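Local coordinates for conserved hypothetical protein (Thermoplasma acidophilum DSM 1728, PDB 1Q7H) that is of unknown function but carries a PUA domain, consistent with a role in RNA binding and possibly in translation initiation, at residues E29-A34 and S40-G45. Numbering follows the deposited sequence.
Sequences ESLEVA and SAYYIG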
loop_
_atom_site.group_PDB
_atom_site.type_symbol
_atom_site.label_atom_id
_atom_site.label_comp_id
_atom_site.label_asym_id
_atom_site.label_seq_id
_atom_site.Cartn_x
_atom_site.Cartn_y
_atom_site.Cartn_z
ATOM N N GLU A 29 -3.382 -17.785 -4.778
ATOM C CA GLU A 29 -3.266 -17.833 -3.320
ATOM C C GLU A 29 -4.653 -17.917 -2.675
ATOM O O GLU A 29 -5.550 -17.143 -3.014
ATOM C CB GLU A 29 -2.548 -16.582 -2.816
ATOM C CG GLU A 29 -1.215 -16.311 -3.504
ATOM C CD GLU A 29 -0.013 -16.772 -2.691
ATOM O OE1 GLU A 29 -0.205 -17.405 -1.628
ATOM O OE2 GLU A 29 1.131 -16.495 -3.125
ATOM N N SER A 30 -4.845 -18.859 -1.758
ATOM C CA SER A 30 -6.139 -18.969 -1.100
ATOM C C SER A 30 -6.168 -17.925 0.000
ATOM O O SER A 30 -5.149 -17.648 0.627
ATOM C CB SER A 30 -6.359 -20.379 -0.534
ATOM O OG SER A 30 -5.367 -20.727 0.405
ATOM N N LEU A 31 -7.343 -17.353 0.237
ATOM C CA LEU A 31 -7.488 -16.292 1.223
ATOM C C LEU A 31 -8.527 -16.526 2.319
ATOM O O LEU A 31 -9.546 -17.177 2.094
ATOM C CB LEU A 31 -7.853 -14.994 0.489
ATOM C CG LEU A 31 -7.001 -14.596 -0.725
ATOM C CD1 LEU A 31 -7.689 -13.489 -1.506
ATOM C CD2 LEU A 31 -5.620 -14.139 -0.256
ATOM N N GLU A 32 -8.258 -15.991 3.506
ATOM C CA GLU A 32 -9.207 -16.066 4.607
ATOM C C GLU A 32 -9.662 -14.633 4.795
ATOM O O GLU A 32 -8.862 -13.708 4.665
ATOM C CB GLU A 32 -8.559 -16.526 5.901
ATOM C CG GLU A 32 -7.953 -17.892 5.863
ATOM C CD GLU A 32 -7.404 -18.269 7.213
ATOM O OE1 GLU A 32 -8.184 -18.747 8.066
ATOM O OE2 GLU A 32 -6.194 -18.059 7.430
ATOM N N VAL A 33 -10.936 -14.437 5.092
ATOM C CA VAL A 33 -11.443 -13.093 5.278
ATOM C C VAL A 33 -11.941 -12.922 6.705
ATOM O O VAL A 33 -12.389 -13.878 7.327
ATOM C CB VAL A 33 -12.581 -12.800 4.272
ATOM C CG1 VAL A 33 -13.799 -13.668 4.587
ATOM C CG2 VAL A 33 -12.923 -11.321 4.291
ATOM N N ALA A 34 -11.843 -11.703 7.223
ATOM C CA ALA A 34 -12.293 -11.396 8.574
ATOM C C ALA A 34 -12.893 -9.994 8.553
ATOM O O ALA A 34 -12.559 -9.194 7.681
ATOM C CB ALA A 34 -11.121 -11.466 9.542
ATOM N N SER A 40 -12.596 -4.980 6.319
ATOM C CA SER A 40 -12.407 -6.423 6.270
ATOM C C SER A 40 -10.960 -6.648 5.857
ATOM O O SER A 40 -10.335 -5.761 5.275
ATOM C CB SER A 40 -13.336 -7.047 5.232
ATOM O OG SER A 40 -14.683 -6.716 5.507
ATOM N N ALA A 41 -10.425 -7.823 6.156
ATOM C CA ALA A 41 -9.054 -8.118 5.788
ATOM C C ALA A 41 -8.959 -9.503 5.194
ATOM O O ALA A 41 -9.662 -10.419 5.616
ATOM C CB ALA A 41 -8.132 -8.005 7.008
ATOM N N TYR A 42 -8.094 -9.644 4.198
ATOM C CA TYR A 42 -7.866 -10.924 3.546
ATOM C C TYR A 42 -6.461 -11.374 3.951
ATOM O O TYR A 42 -5.474 -10.667 3.726
ATOM C CB TYR A 42 -7.983 -10.753 2.037
ATOM C CG TYR A 42 -9.351 -10.268 1.616
ATOM C CD1 TYR A 42 -10.357 -11.175 1.280
ATOM C CD2 TYR A 42 -9.655 -8.902 1.596
ATOM C CE1 TYR A 42 -11.640 -10.735 0.934
ATOM C CE2 TYR A 42 -10.926 -8.454 1.253
ATOM C CZ TYR A 42 -11.915 -9.377 0.926
ATOM O OH TYR A 42 -13.185 -8.944 0.616
ATOM N N TYR A 43 -6.393 -12.545 4.573
ATOM C CA TYR A 43 -5.150 -13.119 5.064
ATOM C C TYR A 43 -4.589 -14.197 4.153
ATOM O O TYR A 43 -5.340 -14.920 3.488
ATOM C CB TYR A 43 -5.371 -13.775 6.429
ATOM C CG TYR A 43 -5.721 -12.853 7.579
ATOM C CD1 TYR A 43 -4.830 -12.665 8.638
ATOM C CD2 TYR A 43 -6.953 -12.199 7.631
ATOM C CE1 TYR A 43 -5.153 -11.850 9.714
ATOM C CE2 TYR A 43 -7.286 -11.383 8.708
ATOM C CZ TYR A 43 -6.382 -11.212 9.743
ATOM O OH TYR A 43 -6.703 -10.400 10.806
ATOM N N ILE A 44 -3.263 -14.288 4.131
ATOM C CA ILE A 44 -2.548 -15.328 3.404
ATOM C C ILE A 44 -1.595 -15.853 4.475
ATOM O O ILE A 44 -0.827 -15.094 5.059
ATOM C CB ILE A 44 -1.720 -14.806 2.218
ATOM C CG1 ILE A 44 -2.641 -14.362 1.083
ATOM C CG2 ILE A 44 -0.815 -15.925 1.698
ATOM C CD1 ILE A 44 -1.905 -13.820 -0.144
ATOM N N GLY A 45 -1.682 -17.139 4.774
ATOM C CA GLY A 45 -0.815 -17.714 5.784
ATOM C C GLY A 45 -0.799 -17.013 7.132
ATOM O O GLY A 45 0.269 -16.830 7.712
HETATM O O HOH W 1 -4.418 -18.226 3.592
#
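Val33 lays its CG2 methyl over one face of the Tyr42 ring, 4.1 Å from the ring centroid, in a CH-pi contact. The two residues form a non-hydrogen-bonded pair of the antiparallel strands, and their side chains lie side by side, pointing the same way. With CG2 anti to the backbone N (CG1 at chi1 67°), the methyl leans over the CE1 side of the ring. On the same face of the sheet Leu31 drops its CD1 near the root of the tyrosine, while its CD2 presses on Ile44 CG1 at 3.3 Å, a close approach for two carbons. Ile44 fills the hollow between two neighbours: CD1 reaches Leu31 CD2 and the CB of Glu29, and CG2 lies 3.7 Å from Glu29 OE1, whose fellow oxygen OE2 is hydrogen-bonded to Tyr65 OH. On the opposite face the Tyr43 ring reaches toward Ala34, its CE2 3.9 Å from the small bump of Ala34 CB, with Glu32 O in plane at its edge. Phe152 touches the Tyr43 side chain, and Lys4 makes a cation-pi contact with its ring.

Two pairs of backbone bonds tie the strands, Glu32 with Tyr43 and Ala34 with Ala41; the shortest, Tyr43 N to Glu32 O at 2.7 Å, is nearly straight (167°). Where the pairing ends, a water bridges Ser30 O and Gly45 N. Helix 9-20 packs against Leu31 and Tyr42, covering part of their face. This is a beta hairpin of adjacent strands, 32-35 and 40-44, within the antiparallel sheet of the N-terminal pre-PUA (DUF1947) region.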